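Local coordinates for protein putative sugar isomerase (Parabacteroides distasonis, PDB 3LMZ) that probably isomerises a sugar, its exact substrate being uncertain, on a xylose isomerase-like TIM-barrel scaffold, at residues Asn16-Gly21 / Gly248-Val253; Ile203-Gly206 / Asp211-Ala214; Thr76-Gly81 / Met227-Tyr232; Leu20-Tyr25 / Lys37-Leu42. All coordinates share one frame; numbering follows the deposited sequence.

Interaction 1: residues Asn16-Gly21 / Gly248-Val253; sequences NPFHLG and GYFKAV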
loop_
_atom_site.group_PDB
_atom_site.type_symbol
_atom_site.label_atom_id
_atom_site.label_comp_id
_atom_site.label_asym_id
_atom_site.label_seq_id
_atom_site.Cartn_x
_atom_site.Cartn_y
_atom_site.Cartn_z
ATOM N N ASN A 16 15.233 9.999 4.921
ATOM C CA ASN A 16 15.419 8.948 5.923
ATOM C C ASN A 16 16.755 8.281 5.724
ATOM O O ASN A 16 17.240 8.163 4.614
ATOM C CB ASN A 16 14.326 7.881 5.773
ATOM C CG ASN A 16 12.936 8.432 6.084
ATOM O OD1 ASN A 16 12.672 8.794 7.230
ATOM N ND2 ASN A 16 12.036 8.483 5.082
ATOM N N PRO A 17 17.400 7.868 6.810
ATOM C CA PRO A 17 18.747 7.261 6.704
ATOM C C PRO A 17 18.793 5.784 6.308
ATOM O O PRO A 17 19.863 5.259 5.952
ATOM C CB PRO A 17 19.284 7.396 8.122
ATOM C CG PRO A 17 18.067 7.310 9.003
ATOM C CD PRO A 17 16.946 8.014 8.207
ATOM N N PHE A 18 17.671 5.111 6.531
ATOM C CA PHE A 18 17.521 3.704 6.261
ATOM C C PHE A 18 17.142 3.433 4.797
ATOM O O PHE A 18 16.714 4.325 4.078
ATOM C CB PHE A 18 16.480 3.094 7.233
ATOM C CG PHE A 18 15.072 3.486 6.898
ATOM C CD1 PHE A 18 14.396 2.887 5.852
ATOM C CD2 PHE A 18 14.451 4.476 7.580
ATOM C CE1 PHE A 18 13.119 3.276 5.495
ATOM C CE2 PHE A 18 13.072 4.854 7.188
ATOM C CZ PHE A 18 12.485 4.242 6.186
ATOM N N HIS A 19 17.243 2.172 4.402
ATOM C CA HIS A 19 16.888 1.723 3.064
ATOM C C HIS A 19 15.777 0.662 3.160
ATOM O O HIS A 19 15.849 -0.273 3.952
ATOM C CB HIS A 19 18.092 1.114 2.408
ATOM C CG HIS A 19 19.297 1.992 2.444
ATOM N ND1 HIS A 19 19.465 3.017 1.547
ATOM C CD2 HIS A 19 20.362 2.034 3.289
ATOM C CE1 HIS A 19 20.607 3.630 1.812
ATOM N NE2 HIS A 19 21.163 3.063 2.867
ATOM N N LEU A 20 14.754 0.778 2.328
ATOM C CA LEU A 20 13.670 -0.172 2.243
ATOM C C LEU A 20 14.102 -1.418 1.454
ATOM O O LEU A 20 14.601 -1.336 0.320
ATOM C CB LEU A 20 12.465 0.479 1.544
ATOM C CG LEU A 20 11.205 -0.376 1.405
ATOM C CD1 LEU A 20 10.686 -0.909 2.752
ATOM C CD2 LEU A 20 10.047 0.411 0.760
ATOM N N GLY A 21 13.860 -2.584 2.053
ATOM C CA GLY A 21 14.155 -3.849 1.382
ATOM C C GLY A 21 13.088 -4.887 1.615
ATOM O O GLY A 21 12.030 -4.619 2.208
ATOM N N GLY A 248 2.988 0.257 0.609
ATOM C CA GLY A 248 2.380 1.572 0.465
ATOM C C GLY A 248 2.220 2.333 1.752
ATOM O O GLY A 248 2.525 3.482 1.833
ATOM N N TYR A 249 1.717 1.648 2.780
ATOM C CA TYR A 249 1.523 2.259 4.068
ATOM C C TYR A 249 2.904 2.724 4.592
ATOM O O TYR A 249 3.115 3.840 5.059
ATOM C CB TYR A 249 0.831 1.349 5.039
ATOM C CG TYR A 249 0.197 2.047 6.235
ATOM C CD1 TYR A 249 0.956 2.469 7.285
ATOM C CD2 TYR A 249 -1.185 2.292 6.270
ATOM C CE1 TYR A 249 0.361 3.183 8.366
ATOM C CE2 TYR A 249 -1.764 2.962 7.311
ATOM C CZ TYR A 249 -0.995 3.414 8.350
ATOM O OH TYR A 249 -1.589 4.100 9.378
ATOM N N PHE A 250 3.917 1.864 4.543
ATOM C CA PHE A 250 5.233 2.173 5.079
ATOM C C PHE A 250 5.887 3.300 4.288
ATOM O O PHE A 250 6.600 4.164 4.862
ATOM C CB PHE A 250 6.130 0.928 5.046
ATOM C CG PHE A 250 7.454 1.113 5.746
ATOM C CD1 PHE A 250 7.544 0.989 7.105
ATOM C CD2 PHE A 250 8.572 1.459 5.029
ATOM C CE1 PHE A 250 8.769 1.174 7.766
ATOM C CE2 PHE A 250 9.788 1.672 5.685
ATOM C CZ PHE A 250 9.865 1.543 7.037
ATOM N N LYS A 251 5.721 3.329 2.956
ATOM C CA LYS A 251 6.282 4.432 2.170
ATOM C C LYS A 251 5.690 5.781 2.655
ATOM O O LYS A 251 6.388 6.776 2.827
ATOM C CB LYS A 251 6.012 4.269 0.681
ATOM C CG LYS A 251 6.890 3.240 -0.027
ATOM C CD LYS A 251 6.465 3.110 -1.503
ATOM C CE LYS A 251 7.334 2.166 -2.296
ATOM N NZ LYS A 251 6.926 2.126 -3.764
ATOM N N ALA A 252 4.372 5.788 2.855
ATOM C CA ALA A 252 3.727 6.993 3.326
ATOM C C ALA A 252 4.221 7.423 4.676
ATOM O O ALA A 252 4.504 8.595 4.865
ATOM C CB ALA A 252 2.199 6.858 3.340
ATOM N N VAL A 253 4.309 6.496 5.632
ATOM C CA VAL A 253 4.869 6.853 6.948
ATOM C C VAL A 253 6.288 7.436 6.801
ATOM O O VAL A 253 6.617 8.449 7.415
ATOM C CB VAL A 253 4.854 5.697 7.948
ATOM C CG1 VAL A 253 5.474 6.148 9.301
ATOM C CG2 VAL A 253 3.459 5.208 8.161
#
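Phe18, Leu20 and Phe250 join the first strand of a TIM barrel, 19-22, and the residue leading into it, to the last helix, 240-256, bringing early and late parts of the barrel together. The two phenylalanines approach from opposite directions and their rings meet obliquely, planes at 60° and centroids 5.7 Å apart. At the Phe250 ring, Phe18 comes to the edge, near the plane, where CE1 of Phe18 is 3.7 Å from CE2 of Phe250. The first torsions help. Phe250 has CG anti to the backbone N (chi1 -173°), which extends the ring from the helix toward the strand, while Phe18 tucks CG between its own N and carbonyl carbon (chi1 73°), which turns its ring toward the helix.

Leu20 runs past Phe250 in the opposite sense, bringing its CD1 within 3.9 Å of Phe250 CD2. Flat rings and a branched leucine suit this layer between strand and helix, because they pack closely without polar atoms that would need partners. Phe18 is also covered by Ile216 and Met219 of helix 212-221. Lys251 serves a double purpose at the border: its amine forms a salt bridge with Glu245 of the second subunit, while its aliphatic stem lies along the apolar layer, with Lys251 CG 4.3 Å from Leu20 CD2.

Interaction 2: residues Ile203-Gly206 / Asp211-Ala214; sequences IEIG and DFPA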
loop_
_atom_site.group_PDB
_atom_site.type_symbol
_atom_site.label_atom_id
_atom_site.label_comp_id
_atom_site.label_asym_id
_atom_site.label_seq_id
_atom_site.Cartn_x
_atom_site.Cartn_y
_atom_site.Cartn_z
ATOM N N ILE A 203 -0.163 -9.130 10.256
ATOM C CA ILE A 203 -1.193 -8.370 9.560
ATOM C C ILE A 203 -0.515 -7.318 8.690
ATOM O O ILE A 203 0.618 -6.963 8.941
ATOM C CB ILE A 203 -2.230 -7.763 10.555
ATOM C CG1 ILE A 203 -3.520 -7.312 9.851
ATOM C CG2 ILE A 203 -1.614 -6.638 11.440
ATOM C CD1 ILE A 203 -4.649 -6.986 10.824
ATOM N N GLU A 204 -1.259 -6.750 7.761
ATOM C CA GLU A 204 -0.764 -5.723 6.846
ATOM C C GLU A 204 -0.275 -4.542 7.678
ATOM O O GLU A 204 -0.938 -4.153 8.617
ATOM C CB GLU A 204 -1.908 -5.287 5.914
ATOM C CG GLU A 204 -2.320 -6.343 4.945
ATOM C CD GLU A 204 -3.402 -7.303 5.438
ATOM O OE1 GLU A 204 -3.626 -7.487 6.660
ATOM O OE2 GLU A 204 -4.075 -7.959 4.570
ATOM N N ILE A 205 0.842 -3.927 7.257
ATOM C CA ILE A 205 1.398 -2.785 7.940
ATOM C C ILE A 205 0.374 -1.671 7.945
ATOM O O ILE A 205 -0.242 -1.334 6.910
ATOM C CB ILE A 205 2.726 -2.314 7.298
ATOM C CG1 ILE A 205 3.814 -3.344 7.638
ATOM C CG2 ILE A 205 3.071 -0.877 7.748
ATOM C CD1 ILE A 205 5.187 -2.991 7.114
ATOM N N GLY A 206 0.155 -1.126 9.143
ATOM C CA GLY A 206 -0.831 -0.084 9.366
ATOM C C GLY A 206 -2.093 -0.575 10.051
ATOM O O GLY A 206 -2.776 0.219 10.718
ATOM N N ASP A 211 4.040 0.950 16.131
ATOM C CA ASP A 211 4.031 2.395 15.934
ATOM C C ASP A 211 5.105 2.761 14.901
ATOM O O ASP A 211 6.263 3.030 15.219
ATOM C CB ASP A 211 4.320 3.066 17.257
ATOM C CG ASP A 211 4.097 4.580 17.244
ATOM O OD1 ASP A 211 4.069 5.193 16.159
ATOM O OD2 ASP A 211 3.951 5.122 18.375
ATOM N N PHE A 212 4.701 2.760 13.646
ATOM C CA PHE A 212 5.635 3.062 12.593
ATOM C C PHE A 212 6.162 4.506 12.595
ATOM O O PHE A 212 7.363 4.720 12.371
ATOM C CB PHE A 212 5.079 2.607 11.211
ATOM C CG PHE A 212 5.170 1.113 11.007
ATOM C CD1 PHE A 212 6.402 0.518 10.772
ATOM C CD2 PHE A 212 4.070 0.291 11.235
ATOM C CE1 PHE A 212 6.488 -0.900 10.685
ATOM C CE2 PHE A 212 4.158 -1.083 11.110
ATOM C CZ PHE A 212 5.339 -1.672 10.886
ATOM N N PRO A 213 5.274 5.523 12.815
ATOM C CA PRO A 213 5.805 6.834 12.919
ATOM C C PRO A 213 6.918 6.958 13.980
ATOM O O PRO A 213 7.940 7.585 13.745
ATOM C CB PRO A 213 4.562 7.664 13.235
ATOM C CG PRO A 213 3.498 6.987 12.562
ATOM C CD PRO A 213 3.809 5.513 12.740
ATOM N N ALA A 214 6.701 6.360 15.149
ATOM C CA ALA A 214 7.691 6.403 16.195
ATOM C C ALA A 214 9.002 5.712 15.790
ATOM O O ALA A 214 10.104 6.192 16.123
ATOM C CB ALA A 214 7.117 5.827 17.514
#
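Gly206 and Phe212 bring the two backbones nearest, their CA atoms 7.9 Å apart, as the chain loops from 203-206 round to 211-214 and enters helix 212-221. The loop turns at Gly206 with phi 104° and psi -28°, where a CB would collide with the carbonyl O of Ile205; glycine therefore suits the place. Its N is held by Asp192 OD2, and Ile205 N by Ser246 OG.

Across the turn, Ile205 and Phe212 cross at about a right angle. The branch that touches is CG2 of Ile205, which sits over one face of the Phe212 ring, offset toward the rim. This is a CH-pi contact, with Ile205 CG2 3.9 Å from the ring centroid and 3.5 Å from Phe212 CE2. The other branch follows, Ile205 CD1 reaching Phe212 CZ at 4.0 Å. With chi1 of -72°, Ile205 sets CG2 anti to its backbone N and CG1 beside it, and in this setting both branches reach the ring. Replacing Ile205 with alanine strips away both branches and would probably leave this ring face without its methyl cover, allowing the ring to rock.

At the start of the helix Asp211 OD1 accepts from Ala214 N at 3.1 Å, the donor lying above the carboxylate plane. This is an aspartate N-cap opening a barrel helix, with the preceding beta-alpha loop packed on the helix's first aromatic residue.

Interaction 3: residues Thr76-Gly81 / Met227-Tyr232; sequences TGYAVG and MCSLEY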
loop_
_atom_site.group_PDB
_atom_site.type_symbol
_atom_site.label_atom_id
_atom_site.label_comp_id
_atom_site.label_asym_id
_atom_site.label_seq_id
_atom_site.Cartn_x
_atom_site.Cartn_y
_atom_site.Cartn_z
ATOM N N THR A 76 19.628 -5.107 -5.518
ATOM C CA THR A 76 20.893 -5.476 -4.879
ATOM C C THR A 76 20.615 -6.482 -3.753
ATOM O O THR A 76 19.806 -6.204 -2.830
ATOM C CB THR A 76 21.592 -4.223 -4.272
ATOM O OG1 THR A 76 21.916 -3.308 -5.342
ATOM C CG2 THR A 76 22.866 -4.645 -3.519
ATOM N N GLY A 77 21.303 -7.627 -3.814
ATOM C CA GLY A 77 21.310 -8.551 -2.722
ATOM C C GLY A 77 22.267 -8.028 -1.665
ATOM O O GLY A 77 23.484 -8.067 -1.850
ATOM N N TYR A 78 21.735 -7.549 -0.534
ATOM C CA TYR A 78 22.515 -6.759 0.421
ATOM C C TYR A 78 23.108 -7.525 1.604
ATOM O O TYR A 78 24.010 -6.994 2.313
ATOM C CB TYR A 78 21.718 -5.551 0.926
ATOM C CG TYR A 78 20.714 -5.893 1.992
ATOM C CD1 TYR A 78 19.406 -6.265 1.689
ATOM C CD2 TYR A 78 21.062 -5.828 3.330
ATOM C CE1 TYR A 78 18.479 -6.599 2.724
ATOM C CE2 TYR A 78 20.158 -6.153 4.346
ATOM C CZ TYR A 78 18.845 -6.516 4.034
ATOM O OH TYR A 78 17.937 -6.873 5.017
ATOM N N ALA A 79 22.558 -8.707 1.852
ATOM C CA ALA A 79 22.982 -9.568 2.938
ATOM C C ALA A 79 22.484 -10.968 2.596
ATOM O O ALA A 79 21.718 -11.164 1.652
ATOM C CB ALA A 79 22.382 -9.067 4.257
ATOM N N VAL A 80 22.973 -11.909 3.393
ATOM C CA VAL A 80 22.478 -13.298 3.317
ATOM C C VAL A 80 21.818 -13.720 4.635
ATOM O O VAL A 80 22.334 -13.351 5.733
ATOM C CB VAL A 80 23.596 -14.334 2.956
ATOM C CG1 VAL A 80 24.115 -14.125 1.482
ATOM C CG2 VAL A 80 24.783 -14.300 3.945
ATOM N N GLY A 81 20.701 -14.453 4.510
ATOM C CA GLY A 81 20.038 -15.067 5.669
ATOM C C GLY A 81 18.636 -14.586 5.882
ATOM O O GLY A 81 18.098 -13.887 5.042
HETATM N N MSE A 227 19.062 -1.608 6.577
HETATM C CA MSE A 227 17.877 -1.898 5.803
HETATM C C MSE A 227 16.735 -2.216 6.762
HETATM O O MSE A 227 16.890 -2.779 7.824
HETATM C CB MSE A 227 18.028 -3.102 4.872
HETATM C CG MSE A 227 18.671 -2.767 3.535
HETATM SE SE MSE A 227 20.436 -1.969 3.813
HETATM C CE MSE A 227 20.943 -1.823 1.978
ATOM N N CYS A 228 15.545 -1.818 6.304
ATOM C CA CYS A 228 14.259 -2.127 6.934
ATOM C C CYS A 228 13.646 -3.017 5.863
ATOM O O CYS A 228 13.263 -2.532 4.799
ATOM C CB CYS A 228 13.413 -0.856 7.115
ATOM S SG CYS A 228 14.035 0.423 8.177
ATOM N N SER A 229 13.616 -4.317 6.154
ATOM C CA SER A 229 13.259 -5.370 5.213
ATOM C C SER A 229 11.924 -5.985 5.595
ATOM O O SER A 229 11.729 -6.464 6.720
ATOM C CB SER A 229 14.362 -6.406 5.188
ATOM O OG SER A 229 15.434 -5.813 4.457
ATOM N N LEU A 230 10.950 -5.874 4.692
ATOM C CA LEU A 230 9.643 -6.409 4.977
ATOM C C LEU A 230 9.628 -7.907 4.997
ATOM O O LEU A 230 10.038 -8.568 4.055
ATOM C CB LEU A 230 8.583 -5.890 3.958
ATOM C CG LEU A 230 7.185 -6.501 4.067
ATOM C CD1 LEU A 230 6.511 -6.145 5.367
ATOM C CD2 LEU A 230 6.299 -6.138 2.831
ATOM N N GLU A 231 9.191 -8.455 6.119
ATOM C CA GLU A 231 9.013 -9.904 6.269
ATOM C C GLU A 231 7.542 -10.168 6.515
ATOM O O GLU A 231 7.018 -10.078 7.630
ATOM C CB GLU A 231 9.882 -10.470 7.389
ATOM C CG GLU A 231 9.877 -11.976 7.407
ATOM C CD GLU A 231 10.934 -12.552 8.329
ATOM O OE1 GLU A 231 10.894 -12.233 9.556
ATOM O OE2 GLU A 231 11.769 -13.324 7.829
ATOM N N TYR A 232 6.845 -10.426 5.423
ATOM C CA TYR A 232 5.380 -10.542 5.415
ATOM C C TYR A 232 4.929 -11.982 5.577
ATOM O O TYR A 232 5.213 -12.819 4.712
ATOM C CB TYR A 232 4.765 -9.961 4.125
ATOM C CG TYR A 232 3.294 -9.792 4.227
ATOM C CD1 TYR A 232 2.788 -8.824 5.048
ATOM C CD2 TYR A 232 2.428 -10.551 3.504
ATOM C CE1 TYR A 232 1.366 -8.668 5.220
ATOM C CE2 TYR A 232 1.019 -10.377 3.607
ATOM C CZ TYR A 232 0.513 -9.472 4.502
ATOM O OH TYR A 232 -0.861 -9.301 4.612
#
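Tyr78 lays one face of its ring along the side chain of Met227 and ends in a hydrogen bond with Ser229. The two longer chains slide past each other in opposite directions: Met227 CB lies over that face at its phenol end, 3.6 Å from Tyr78 CZ, and Met227 CE lies at the root, 4.0 Å from Tyr78 CB. Between these ends Met227 CG stands almost straight above the middle of the ring, 3.6 Å from the Tyr78 centroid and 6° off the normal. The selenium of this selenomethionine follows over the same face as a Met-aromatic contact, with Met227 SE 4.4 Å from the centroid. A bend at chi2 (58°) keeps the chain against the ring; the residue has two modelled conformers, and these details belong to one of them.

Strands 76-85 and 227-230 are not neighbours in the sheet, and the tyrosine reaches between them through the interior of the TIM barrel, close to the centre of the chain. Tyr78 holds CG between its N and carbonyl carbon (chi1 79°), which sends the ring inward. A long side chain with a polar tip suits this span. Ser229 OG donates to Tyr78 OH at 2.8 Å, and the phenol is also hydrogen-bonded to Asp187 OD1. A phenylalanine in place of Tyr78 would probably keep the contact of its ring face with Met227 but leave Ser229 OG and Asp187 OD1 without the hydroxyl they share. Further along 227-232, Glu231 OE2 is hydrogen-bonded to a citrate, probably taken up from the crystallisation liquor.

Interaction 4: residues Leu20-Tyr25 / Lys37-Leu42; sequences LGMAGY and KTLERL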
loop_
_atom_site.group_PDB
_atom_site.type_symbol
_atom_site.label_atom_id
_atom_site.label_comp_id
_atom_site.label_asym_id
_atom_site.label_seq_id
_atom_site.Cartn_x
_atom_site.Cartn_y
_atom_site.Cartn_z
ATOM N N LEU A 20 14.754 0.778 2.328
ATOM C CA LEU A 20 13.670 -0.172 2.243
ATOM C C LEU A 20 14.102 -1.418 1.454
ATOM O O LEU A 20 14.601 -1.336 0.320
ATOM C CB LEU A 20 12.465 0.479 1.544
ATOM C CG LEU A 20 11.205 -0.376 1.405
ATOM C CD1 LEU A 20 10.686 -0.909 2.752
ATOM C CD2 LEU A 20 10.047 0.411 0.760
ATOM N N GLY A 21 13.860 -2.584 2.053
ATOM C CA GLY A 21 14.155 -3.849 1.382
ATOM C C GLY A 21 13.088 -4.887 1.615
ATOM O O GLY A 21 12.030 -4.619 2.208
HETATM N N MSE A 22 13.359 -6.086 1.110
HETATM C CA MSE A 22 12.520 -7.243 1.354
HETATM C C MSE A 22 13.351 -8.378 1.932
HETATM O O MSE A 22 14.417 -8.711 1.470
HETATM C CB MSE A 22 11.857 -7.716 0.060
HETATM C CG MSE A 22 10.772 -8.770 0.277
HETATM SE SE MSE A 22 9.116 -7.778 0.616
HETATM C CE MSE A 22 8.709 -7.234 -1.157
ATOM N N ALA A 23 12.745 -8.982 2.943
ATOM C CA ALA A 23 13.296 -10.153 3.600
ATOM C C ALA A 23 12.880 -11.355 2.701
ATOM O O ALA A 23 11.731 -11.406 2.213
ATOM C CB ALA A 23 12.668 -10.268 5.055
ATOM N N GLY A 24 13.796 -12.304 2.460
ATOM C CA GLY A 24 13.509 -13.362 1.507
ATOM C C GLY A 24 12.381 -14.310 1.917
ATOM O O GLY A 24 11.659 -14.822 1.021
ATOM N N TYR A 25 12.183 -14.553 3.205
ATOM C CA TYR A 25 11.121 -15.449 3.658
ATOM C C TYR A 25 9.732 -15.013 3.189
ATOM O O TYR A 25 8.818 -15.839 3.037
ATOM C CB TYR A 25 11.157 -15.629 5.168
ATOM C CG TYR A 25 10.224 -16.651 5.720
ATOM C CD1 TYR A 25 10.443 -17.995 5.467
ATOM C CD2 TYR A 25 9.171 -16.290 6.546
ATOM C CE1 TYR A 25 9.603 -18.965 6.029
ATOM C CE2 TYR A 25 8.364 -17.244 7.134
ATOM C CZ TYR A 25 8.595 -18.592 6.820
ATOM O OH TYR A 25 7.857 -19.646 7.375
ATOM N N LYS A 37 10.644 -9.655 -9.888
ATOM C CA LYS A 37 9.632 -8.931 -10.619
ATOM C C LYS A 37 8.712 -8.140 -9.657
ATOM O O LYS A 37 8.323 -6.984 -9.916
ATOM C CB LYS A 37 8.855 -9.902 -11.508
ATOM C CG LYS A 37 9.675 -10.226 -12.762
ATOM C CD LYS A 37 9.091 -11.364 -13.639
ATOM C CE LYS A 37 10.033 -11.692 -14.844
ATOM N NZ LYS A 37 9.632 -13.001 -15.490
ATOM N N THR A 38 8.369 -8.768 -8.518
ATOM C CA THR A 38 7.549 -8.115 -7.560
ATOM C C THR A 38 8.283 -6.938 -6.964
ATOM O O THR A 38 7.707 -5.843 -6.842
ATOM C CB THR A 38 7.044 -9.106 -6.487
ATOM O OG1 THR A 38 6.450 -10.239 -7.123
ATOM C CG2 THR A 38 6.121 -8.457 -5.499
ATOM N N LEU A 39 9.531 -7.106 -6.519
ATOM C CA LEU A 39 10.280 -5.952 -5.993
ATOM C C LEU A 39 10.360 -4.816 -7.022
ATOM O O LEU A 39 10.243 -3.647 -6.674
ATOM C CB LEU A 39 11.723 -6.340 -5.553
ATOM C CG LEU A 39 11.888 -6.882 -4.116
ATOM C CD1 LEU A 39 11.076 -8.113 -3.856
ATOM C CD2 LEU A 39 13.367 -7.145 -3.876
ATOM N N GLU A 40 10.658 -5.164 -8.251
ATOM C CA GLU A 40 10.792 -4.192 -9.335
ATOM C C GLU A 40 9.506 -3.340 -9.437
ATOM O O GLU A 40 9.540 -2.125 -9.520
ATOM C CB GLU A 40 11.095 -4.879 -10.671
ATOM C CG GLU A 40 11.382 -4.014 -11.829
ATOM C CD GLU A 40 11.857 -4.841 -13.011
ATOM O OE1 GLU A 40 11.339 -5.955 -13.221
ATOM O OE2 GLU A 40 12.727 -4.372 -13.784
ATOM N N ARG A 41 8.351 -4.011 -9.449
ATOM C CA ARG A 41 7.049 -3.339 -9.577
ATOM C C ARG A 41 6.765 -2.451 -8.325
ATOM O O ARG A 41 6.117 -1.450 -8.461
ATOM C CB ARG A 41 5.912 -4.363 -9.785
ATOM C CG ARG A 41 5.898 -5.049 -11.127
ATOM C CD ARG A 41 4.601 -5.888 -11.292
ATOM N NE ARG A 41 3.427 -5.024 -11.428
ATOM C CZ ARG A 41 2.164 -5.434 -11.322
ATOM N NH1 ARG A 41 1.907 -6.704 -11.105
ATOM N NH2 ARG A 41 1.156 -4.597 -11.447
ATOM N N LEU A 42 7.246 -2.886 -7.159
ATOM C CA LEU A 42 7.116 -2.102 -5.931
ATOM C C LEU A 42 8.147 -1.023 -5.713
ATOM O O LEU A 42 8.094 -0.308 -4.740
ATOM C CB LEU A 42 7.138 -3.011 -4.704
ATOM C CG LEU A 42 6.039 -4.032 -4.561
ATOM C CD1 LEU A 42 6.477 -5.100 -3.507
ATOM C CD2 LEU A 42 4.756 -3.346 -4.202
#
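The carbonyl O of Leu42 accepts a hydrogen bond from Lys251 NZ, tying the end of the segment 37-42 to helix 240-256; the same amine also forms a salt bridge with Glu245 of the second subunit. Leu42 N is bonded to Thr38 O at 3.0 Å, and the Leu42 side chain turns to the apolar contact with Met22. There the terminal methyl of Met22, a selenomethionine, meets two leucines: Met22 CE lies 3.7 Å from Leu39 CD1 and 3.9 Å from Leu42 CD1. Leu39 also reaches the root of the chain, its CD1 standing 4.0 Å from Met22 CB.

Met22 leaves the strand with CG anti to the backbone N (chi1 -170°), then bends at both later torsions. In this modelled conformer, one of two, these bends bring CE back to the leucines. A flexible, unbranched methionine-type chain fits such a corner, and leucines three apart in sequence offer their methyls on the same side.

Ile243 of helix 240-256 touches both Met22 and Leu42, and Leu241 of the second subunit packs on Leu42. The Met22 side chain thus bridges strand 19-22, of which it is part and which pairs with 227-230, to the outer helices 32-41 and 240-256.

Interactions 1 and 4 both start from strand 19-22, their centres about 13 Å apart, and face different helices: 240-256 for the first, 32-41 for the second. Along the chain interaction 4 closes first; interaction 3 then spans 76-232 with interaction 2 inside it, and interaction 1 embraces nearly everything. Interactions 3 and 4, with centres about 9 Å apart, meet where strands 19-22 and 227-230 pair in the sheet. The centres of interactions 1 and 2 are about 11 Å apart, and they touch through Tyr249 and Val253. Interaction 3 crosses the barrel interior, while the other three reach the second subunit, so the same outer layer that packs on the barrel also meets the dimer partner.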